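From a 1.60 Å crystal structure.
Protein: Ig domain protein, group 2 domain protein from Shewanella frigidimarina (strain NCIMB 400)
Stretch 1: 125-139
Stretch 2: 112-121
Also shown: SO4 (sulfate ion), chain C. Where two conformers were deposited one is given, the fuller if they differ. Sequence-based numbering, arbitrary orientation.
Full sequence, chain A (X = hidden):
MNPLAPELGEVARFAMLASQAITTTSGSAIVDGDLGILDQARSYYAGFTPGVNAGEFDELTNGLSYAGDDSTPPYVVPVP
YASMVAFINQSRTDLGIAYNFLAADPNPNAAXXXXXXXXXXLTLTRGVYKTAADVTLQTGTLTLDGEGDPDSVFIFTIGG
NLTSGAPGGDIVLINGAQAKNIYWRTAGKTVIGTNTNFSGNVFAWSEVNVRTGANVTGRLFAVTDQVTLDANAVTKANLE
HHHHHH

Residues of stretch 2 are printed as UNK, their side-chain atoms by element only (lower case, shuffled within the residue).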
ATOM      1  N   THR A 125      10.938  17.438  -1.054  1.00 10.52           N
ATOM      2  CA  THR A 125      12.051  16.694  -0.494  1.00  8.82           C
ATOM      3  C   THR A 125      11.556  15.802   0.648  1.00  6.80           C
ATOM      4  O   THR A 125      10.379  15.823   1.023  1.00  9.61           O
ATOM      5  CB  THR A 125      13.145  17.659  -0.049  1.00 12.68           C
ATOM      6  OG1 THR A 125      12.552  18.767   0.630  1.00 14.76           O
ATOM      7  CG2 THR A 125      13.858  18.196  -1.271  1.00 16.61           C
ATOM      8  N   ARG A 126      12.465  15.000   1.190  0.53  7.18           N
ATOM      9  CA  ARG A 126      12.067  14.058   2.224  0.53  8.27           C
ATOM     10  C   ARG A 126      11.545  14.796   3.451  0.53  7.66           C
ATOM     11  O   ARG A 126      11.830  15.977   3.678  0.53  7.50           O
ATOM     12  CB  ARG A 126      13.234  13.156   2.609  0.53  8.27           C
ATOM     13  CG  ARG A 126      14.262  13.829   3.470  0.53  8.73           C
ATOM     14  CD  ARG A 126      15.619  13.252   3.164  0.53 10.37           C
ATOM     15  NE  ARG A 126      16.605  13.574   4.181  0.53  9.05           N
ATOM     16  CZ  ARG A 126      17.704  12.864   4.394  0.53 12.08           C
ATOM     17  NH1 ARG A 126      17.950  11.782   3.661  0.53  6.92           N
ATOM     18  NH2 ARG A 126      18.550  13.232   5.349  0.53  9.41           N
ATOM     19  N   GLY A 127      10.763  14.087   4.242  1.00  5.28           N
ATOM     20  CA  GLY A 127      10.178  14.669   5.425  1.00  6.00           C
ATOM     21  C   GLY A 127       8.830  14.040   5.705  1.00  9.49           C
ATOM     22  O   GLY A 127       8.446  13.048   5.090  1.00  7.72           O
ATOM     23  N   VAL A 128       8.127  14.668   6.647  1.00  8.30           N
ATOM     24  CA  VAL A 128       6.805  14.267   7.118  1.00  5.57           C
ATOM     25  C   VAL A 128       5.843  15.393   6.792  1.00  6.85           C
ATOM     26  O   VAL A 128       6.007  16.515   7.293  1.00  9.65           O
ATOM     27  CB  VAL A 128       6.792  13.998   8.629  1.00  6.67           C
ATOM     28  CG1 VAL A 128       5.363  13.651   9.090  1.00  7.56           C
ATOM     29  CG2 VAL A 128       7.780  12.905   8.989  1.00  5.35           C
ATOM     30  N   TYR A 129       4.827  15.093   5.986  1.00  7.16           N
ATOM     31  CA  TYR A 129       3.882  16.093   5.506  1.00  6.72           C
ATOM     32  C   TYR A 129       2.494  15.737   6.006  1.00  7.03           C
ATOM     33  O   TYR A 129       1.952  14.684   5.650  1.00  6.78           O
ATOM     34  CB  TYR A 129       3.916  16.163   3.973  1.00  6.28           C
ATOM     35  CG  TYR A 129       5.261  16.577   3.440  1.00  5.90           C
ATOM     36  CD1 TYR A 129       6.249  15.635   3.172  1.00  7.24           C
ATOM     37  CD2 TYR A 129       5.572  17.919   3.250  1.00 11.04           C
ATOM     38  CE1 TYR A 129       7.486  16.015   2.697  1.00  6.69           C
ATOM     39  CE2 TYR A 129       6.813  18.308   2.767  1.00  9.57           C
ATOM     40  CZ  TYR A 129       7.767  17.348   2.493  1.00  7.87           C
ATOM     41  OH  TYR A 129       9.009  17.724   2.026  1.00 11.79           O
ATOM     42  N   LYS A 130       1.923  16.613   6.831  1.00  5.74           N
ATOM     43  CA  LYS A 130       0.673  16.340   7.532  1.00  4.86           C
ATOM     44  C   LYS A 130      -0.383  17.370   7.157  1.00  8.49           C
ATOM     45  O   LYS A 130      -0.082  18.560   7.008  1.00  8.70           O
ATOM     46  CB  LYS A 130       0.892  16.354   9.043  1.00  3.49           C
ATOM     47  CG  LYS A 130      -0.333  15.965   9.862  1.00  5.52           C
ATOM     48  CD  LYS A 130       0.007  16.046  11.343  1.00  7.49           C
ATOM     49  CE  LYS A 130      -1.235  15.913  12.228  1.00 10.07           C
ATOM     50  NZ  LYS A 130      -1.967  14.633  11.991  1.00 12.64           N
ATOM     51  N   THR A 131      -1.617  16.895   6.989  1.00  7.01           N
ATOM     52  CA  THR A 131      -2.780  17.759   6.876  1.00  8.28           C
ATOM     53  C   THR A 131      -3.969  16.995   7.424  1.00 10.35           C
ATOM     54  O   THR A 131      -4.015  15.764   7.359  1.00  7.65           O
ATOM     55  CB  THR A 131      -3.064  18.204   5.435  1.00 10.17           C
ATOM     56  OG1 THR A 131      -4.219  19.064   5.410  1.00  6.51           O
ATOM     57  CG2 THR A 131      -3.317  17.005   4.551  1.00 10.03           C
ATOM     58  N   ALA A 132      -4.924  17.739   7.977  1.00  7.93           N
ATOM     59  CA  ALA A 132      -6.163  17.156   8.468  1.00  4.07           C
ATOM     60  C   ALA A 132      -7.248  17.092   7.395  1.00  5.85           C
ATOM     61  O   ALA A 132      -8.282  16.443   7.611  1.00  9.12           O
ATOM     62  CB  ALA A 132      -6.661  17.953   9.682  1.00  7.79           C
ATOM     63  N   ALA A 133      -7.022  17.713   6.238  1.00  9.86           N
ATOM     64  CA  ALA A 133      -8.017  17.781   5.181  1.00  7.67           C
ATOM     65  C   ALA A 133      -7.812  16.628   4.198  1.00  8.19           C
ATOM     66  O   ALA A 133      -7.014  15.720   4.436  1.00  8.78           O
ATOM     67  CB  ALA A 133      -7.945  19.138   4.488  1.00  8.25           C
ATOM     68  N   ASP A 134      -8.558  16.647   3.090  1.00  6.57           N
ATOM     69  CA  ASP A 134      -8.314  15.742   1.973  1.00  6.97           C
ATOM     70  C   ASP A 134      -7.191  16.286   1.096  1.00  5.36           C
ATOM     71  O   ASP A 134      -6.975  17.502   1.011  1.00  8.11           O
ATOM     72  CB  ASP A 134      -9.566  15.566   1.099  1.00  7.09           C
ATOM     73  CG  ASP A 134     -10.818  15.254   1.892  1.00 10.39           C
ATOM     74  OD1 ASP A 134     -10.806  14.295   2.683  1.00  8.22           O
ATOM     75  OD2 ASP A 134     -11.831  15.960   1.704  1.00 13.94           O
ATOM     76  N   VAL A 135      -6.491  15.381   0.412  1.00  5.64           N
ATOM     77  CA  VAL A 135      -5.409  15.751  -0.495  1.00  5.23           C
ATOM     78  C   VAL A 135      -5.712  15.203  -1.882  1.00  7.00           C
ATOM     79  O   VAL A 135      -6.131  14.049  -2.028  1.00  6.65           O
ATOM     80  CB  VAL A 135      -4.039  15.231  -0.020  1.00  5.93           C
ATOM     81  CG1 VAL A 135      -2.977  15.505  -1.091  1.00  5.41           C
ATOM     82  CG2 VAL A 135      -3.657  15.856   1.313  1.00  7.21           C
ATOM     83  N   THR A 136      -5.488  16.022  -2.900  1.00  8.19           N
ATOM     84  CA  THR A 136      -5.592  15.566  -4.274  1.00  7.14           C
ATOM     85  C   THR A 136      -4.242  15.696  -4.963  1.00  7.26           C
ATOM     86  O   THR A 136      -3.431  16.564  -4.626  1.00  8.45           O
ATOM     87  CB  THR A 136      -6.663  16.345  -5.050  1.00  6.37           C
ATOM     88  OG1 THR A 136      -6.481  17.752  -4.840  1.00  9.19           O
ATOM     89  CG2 THR A 136      -8.050  15.932  -4.567  1.00  6.13           C
ATOM     90  N   LEU A 137      -4.014  14.802  -5.925  1.00  7.54           N
ATOM     91  CA  LEU A 137      -2.833  14.818  -6.785  1.00  9.50           C
ATOM     92  C   LEU A 137      -3.379  14.732  -8.205  1.00 10.21           C
ATOM     93  O   LEU A 137      -3.566  13.633  -8.729  1.00  7.19           O
ATOM     94  CB  LEU A 137      -1.889  13.669  -6.442  1.00  8.78           C
ATOM     95  CG  LEU A 137      -0.742  13.306  -7.389  1.00  8.92           C
ATOM     96  CD1 LEU A 137      -0.027  14.541  -7.930  1.00  9.45           C
ATOM     97  CD2 LEU A 137       0.230  12.397  -6.655  1.00 11.42           C
ATOM     98  N   GLN A 138      -3.672  15.884  -8.812  1.00  7.98           N
ATOM     99  CA  GLN A 138      -4.334  15.855 -10.112  1.00 10.44           C
ATOM    100  C   GLN A 138      -3.922  16.971 -11.068  1.00 10.70           C
ATOM    101  O   GLN A 138      -4.105  16.833 -12.280  1.00  9.75           O
ATOM    102  CB  GLN A 138      -5.855  15.885  -9.929  1.00  8.83           C
ATOM    103  CG  GLN A 138      -6.405  17.064  -9.139  1.00 10.00           C
ATOM    104  CD  GLN A 138      -7.848  16.821  -8.716  1.00 10.98           C
ATOM    105  OE1 GLN A 138      -8.425  15.774  -9.019  1.00 12.19           O
ATOM    106  NE2 GLN A 138      -8.422  17.767  -7.977  1.00  9.04           N
ATOM    107  N   THR A 139      -3.385  18.086 -10.564  1.00  9.67           N
ATOM    108  CA  THR A 139      -3.047  19.156 -11.502  1.00  9.29           C
ATOM    109  C   THR A 139      -1.819  18.832 -12.331  1.00 12.44           C
ATOM    110  O   THR A 139      -1.561  19.514 -13.330  1.00 13.13           O
ATOM    111  CB  THR A 139      -2.830  20.475 -10.765  1.00 12.17           C
ATOM    112  OG1 THR A 139      -1.762  20.324  -9.819  1.00  8.58           O
ATOM    113  CG2 THR A 139      -4.095  20.888 -10.041  1.00 15.00           C
ATOM    114  N   UNK A 112       7.359  17.863  11.762  1.00  4.52           N
ATOM    115  CA  UNK A 112       6.248  17.817  10.818  1.00  6.84           C
ATOM    116  C   UNK A 112       6.171  19.079   9.958  1.00 11.33           C
ATOM    117  O   UNK A 112       6.301  20.201  10.458  1.00 11.27           O
ATOM    118  c   UNK A 112       4.937  17.634  11.583  1.00  7.13           C
ATOM    119  o   UNK A 112       5.054  16.515  12.474  1.00  8.63           O
ATOM    120  c   UNK A 112       3.796  17.393  10.627  1.00  7.79           C
ATOM    121  N   UNK A 113       5.942  18.881   8.662  1.00  9.31           N
ATOM    122  CA  UNK A 113       5.695  19.944   7.698  1.00 11.09           C
ATOM    123  C   UNK A 113       4.243  19.898   7.240  1.00  9.31           C
ATOM    124  O   UNK A 113       3.537  18.899   7.422  1.00  9.30           O
ATOM    125  c   UNK A 113       8.084  19.722   6.810  1.00 10.97           C
ATOM    126  c   UNK A 113       8.945  19.587   5.572  1.00 16.30           C
ATOM    127  n   UNK A 113       8.808  20.537   4.643  1.00  9.98           N
ATOM    128  o   UNK A 113       9.721  18.637   5.447  1.00 16.01           O
ATOM    129  c   UNK A 113       6.615  19.816   6.479  1.00  9.33           C
ATOM    130  N   UNK A 114       3.800  20.994   6.634  1.00  6.79           N
ATOM    131  CA  UNK A 114       2.444  21.064   6.104  1.00 12.40           C
ATOM    132  C   UNK A 114       2.378  20.296   4.793  1.00 10.06           C
ATOM    133  O   UNK A 114       3.195  20.515   3.886  1.00 10.15           O
ATOM    134  c   UNK A 114       0.680  22.559   5.127  1.00  8.62           C
ATOM    135  c   UNK A 114       2.003  22.523   5.899  1.00  9.15           C
ATOM    136  c   UNK A 114       1.890  23.257   7.231  1.00 11.28           C
ATOM    137  N   UNK A 115       1.396  19.401   4.687  1.00  7.71           N
ATOM    138  CA  UNK A 115       1.086  18.744   3.422  1.00  8.61           C
ATOM    139  C   UNK A 115       0.136  19.629   2.629  1.00  7.42           C
ATOM    140  O   UNK A 115      -0.975  19.906   3.104  1.00  9.11           O
ATOM    141  s   UNK A 115       0.163  16.438   2.103  1.00  9.86           S
ATOM    142  c   UNK A 115       0.443  17.381   3.652  1.00  4.38           C
ATOM    143  N   UNK A 116       0.516  20.087   1.439  1.00  6.91           N
ATOM    144  CA  UNK A 116      -0.426  20.843   0.604  1.00  8.00           C
ATOM    145  C   UNK A 116      -1.630  19.991   0.242  1.00 10.68           C
ATOM    146  O   UNK A 116      -1.532  18.775   0.105  1.00  9.17           O
ATOM    147  c   UNK A 116       0.397  21.183  -0.642  1.00  8.81           C
ATOM    148  c   UNK A 116       1.827  21.112  -0.168  1.00 14.46           C
ATOM    149  c   UNK A 116       1.840  19.976   0.808  1.00  9.23           C
ATOM    150  N   UNK A 117      -2.778  20.645   0.062  1.00  8.50           N
ATOM    151  CA  UNK A 117      -3.969  19.864  -0.282  1.00  7.04           C
ATOM    152  C   UNK A 117      -4.029  19.502  -1.758  1.00  7.41           C
ATOM    153  O   UNK A 117      -4.849  18.655  -2.144  1.00  8.45           O
ATOM    154  c   UNK A 117      -5.262  20.582   0.153  1.00  9.90           C
ATOM    155  c   UNK A 117      -5.379  21.962  -0.495  1.00 10.97           C
ATOM    156  c   UNK A 117      -6.741  22.624  -0.301  1.00 11.00           C
ATOM    157  c   UNK A 117      -5.298  20.677   1.678  1.00  9.05           C
ATOM    158  N   UNK A 118      -3.189  20.114  -2.592  1.00  6.09           N
ATOM    159  CA  UNK A 118      -2.963  19.667  -3.961  1.00  9.10           C
ATOM    160  C   UNK A 118      -1.471  19.426  -4.140  1.00 10.44           C
ATOM    161  O   UNK A 118      -0.658  20.319  -3.874  1.00 11.66           O
ATOM    162  c   UNK A 118      -3.559  19.059  -6.953  1.00 10.37           C
ATOM    163  c   UNK A 118      -3.041  20.397  -6.436  1.00  8.96           C
ATOM    164  c   UNK A 118      -3.470  20.694  -4.985  1.00  6.55           C
ATOM    165  o   UNK A 118      -4.757  18.775  -6.757  1.00  9.49           O
ATOM    166  o   UNK A 118      -2.781  18.296  -7.574  1.00  8.43           O
ATOM    167  N   UNK A 119      -1.109  18.219  -4.578  1.00  8.11           N
ATOM    168  CA  UNK A 119       0.289  17.824  -4.701  1.00  7.29           C
ATOM    169  C   UNK A 119       0.804  17.865  -6.136  1.00  8.27           C
ATOM    170  O   UNK A 119       2.005  17.663  -6.358  1.00  7.72           O
ATOM    171  c   UNK A 119       1.379  17.106  -1.865  1.00  7.44           C
ATOM    172  c   UNK A 119       0.316  16.303  -2.593  1.00  8.70           C
ATOM    173  c   UNK A 119       0.495  16.420  -4.110  1.00  8.34           C
ATOM    174  c   UNK A 119       0.340  14.851  -2.128  1.00 12.11           C
ATOM    175  N   UNK A 120      -0.056  18.146  -7.113  1.00  8.04           N
ATOM    176  CA  UNK A 120       0.403  18.236  -8.488  1.00  7.89           C
ATOM    177  C   UNK A 120       1.317  19.427  -8.722  1.00  6.13           C
ATOM    178  O   UNK A 120       1.195  20.476  -8.088  1.00 11.29           O
ATOM    179  N   UNK A 121       2.260  19.239  -9.650  1.00  9.10           N
ATOM    180  CA  UNK A 121       3.223  20.259 -10.087  1.00  9.26           C
ATOM    181  C   UNK A 121       4.162  20.695  -8.967  1.00 15.05           C
ATOM    182  O   UNK A 121       4.777  21.765  -9.047  1.00 16.71           O
ATOM    183  c   UNK A 121       2.517  21.480 -10.691  1.00 14.01           C
ATOM    184  c   UNK A 121       1.799  21.155 -11.983  1.00 13.91           C
ATOM    185  o   UNK A 121       2.269  20.346 -12.790  1.00 20.23           O
ATOM    186  n   UNK A 121       0.648  21.784 -12.191  1.00 19.98           N
TER
HETATM  187  S   SO4 C 301      16.449  16.558   6.152  0.51 18.99           S
HETATM  188  O1  SO4 C 301      17.240  15.480   6.733  0.51 18.49           O
HETATM  189  O2  SO4 C 301      15.799  17.359   7.183  0.51 16.78           O
HETATM  190  O3  SO4 C 301      17.318  17.299   5.251  0.51 23.97           O
HETATM  191  O4  SO4 C 301      15.345  16.102   5.342  0.51 19.39           O
HETATM  192  O   HOH W   1       9.768  16.737   7.849  1.00  8.90           O
HETATM  193  O   HOH W   2      10.505  20.559   2.563  1.00 25.54           O
HETATM  194  O   HOH W   3      -2.820  21.252   4.464  1.00 10.66           O
HETATM  195  O   HOH W   4      -7.837  18.265  -1.613  1.00 10.53           O
HETATM  196  O   HOH W   5      -6.811  20.375  -7.498  1.00 17.68           O
HETATM  197  O   HOH W   6      -1.392  22.774  -8.570  1.00 15.51           O

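Position 112 carries one carbon bearing an oxygen and a further carbon; that last carbon lies 3.5 Å from Lys 130 CB and 4.3 Å from Val 128 CG1. This is the branched hydroxyl side chain of threonine, and the packing atom is the methyl CG2 of Thr 112. Position 113 has a chain of three carbons, the third bearing one oxygen and one nitrogen, and the nitrogen lies 3.5 Å from Tyr 129 CE2, so it is glutamine. Its N and O both bond to the neighbouring strand, to the residues flanking Tyr 129: Gln 113 N donates to Val 128 O (2.7 Å), and Lys 130 N donates to Gln 113 O (2.9 Å). Its amide reaches stretch 1 through two waters, one linking OE1 to Val 128 N, the other linking NE2 to the Tyr 129 hydroxyl.

Position 114 shows three carbons forked at the first and turned away from stretch 1, leaving the carbonyl O of 114 at the ring edge, 3.6 Å from Tyr 129 CD2; it is Val 114. At position 115 a single carbon, CB, 3.7 Å from Tyr 129 CB, is followed by a sulfur 3.9 Å from Val 135 CG2, identifying cysteine. Cys 115 points toward stretch 1, while its N donates to Lys 130 O (2.9 Å). Three carbons close a ring onto the backbone N at position 116, hence proline; Pro 116 faces away and contributes little.

Position 117 has four carbons, forked at the first with one arm two carbons long; the one-carbon arm lies 4.2 Å from Ala 133 CB. This is isoleucine, and Ile 117 O accepts from Thr 136 N at 2.8 Å. Position 118 bears three carbons, the last carrying two oxygens, one of them 2.8 Å from Thr 136 OG1. Side-chain atoms alone fit glutamate, and Glu 118 OE1 accepts that hydroxyl's proton. Its OE2 accepts from Gln 138 N (2.9 Å) and Thr 139 N (3.1 Å), drawing these two backbone N atoms together.

Position 119 holds four carbons forked at the second, one end carbon meeting Val 135 CG1 at 3.5 Å: a leucine. Leu 119 N donates to Thr 136 O (2.9 Å). Position 120 has no side chain, and a CB there would fall 2.3 Å from Thr 139 OG1; it is Gly 120. Position 121 has two carbons, the second bearing oxygen and nitrogen, with the nitrogen 3.4 Å from Thr 139 O, as in asparagine, Asn 121.

The contact thus joins a parallel ladder around Tyr 129 to a separate single bridge at Thr 136. Backbone bonds set the pairing, apolar side chains fill the space near Val 135, and the Glu 118 carboxylate fastens the far end.

Stretch 2, residues 112-121: TQVCPIELGN
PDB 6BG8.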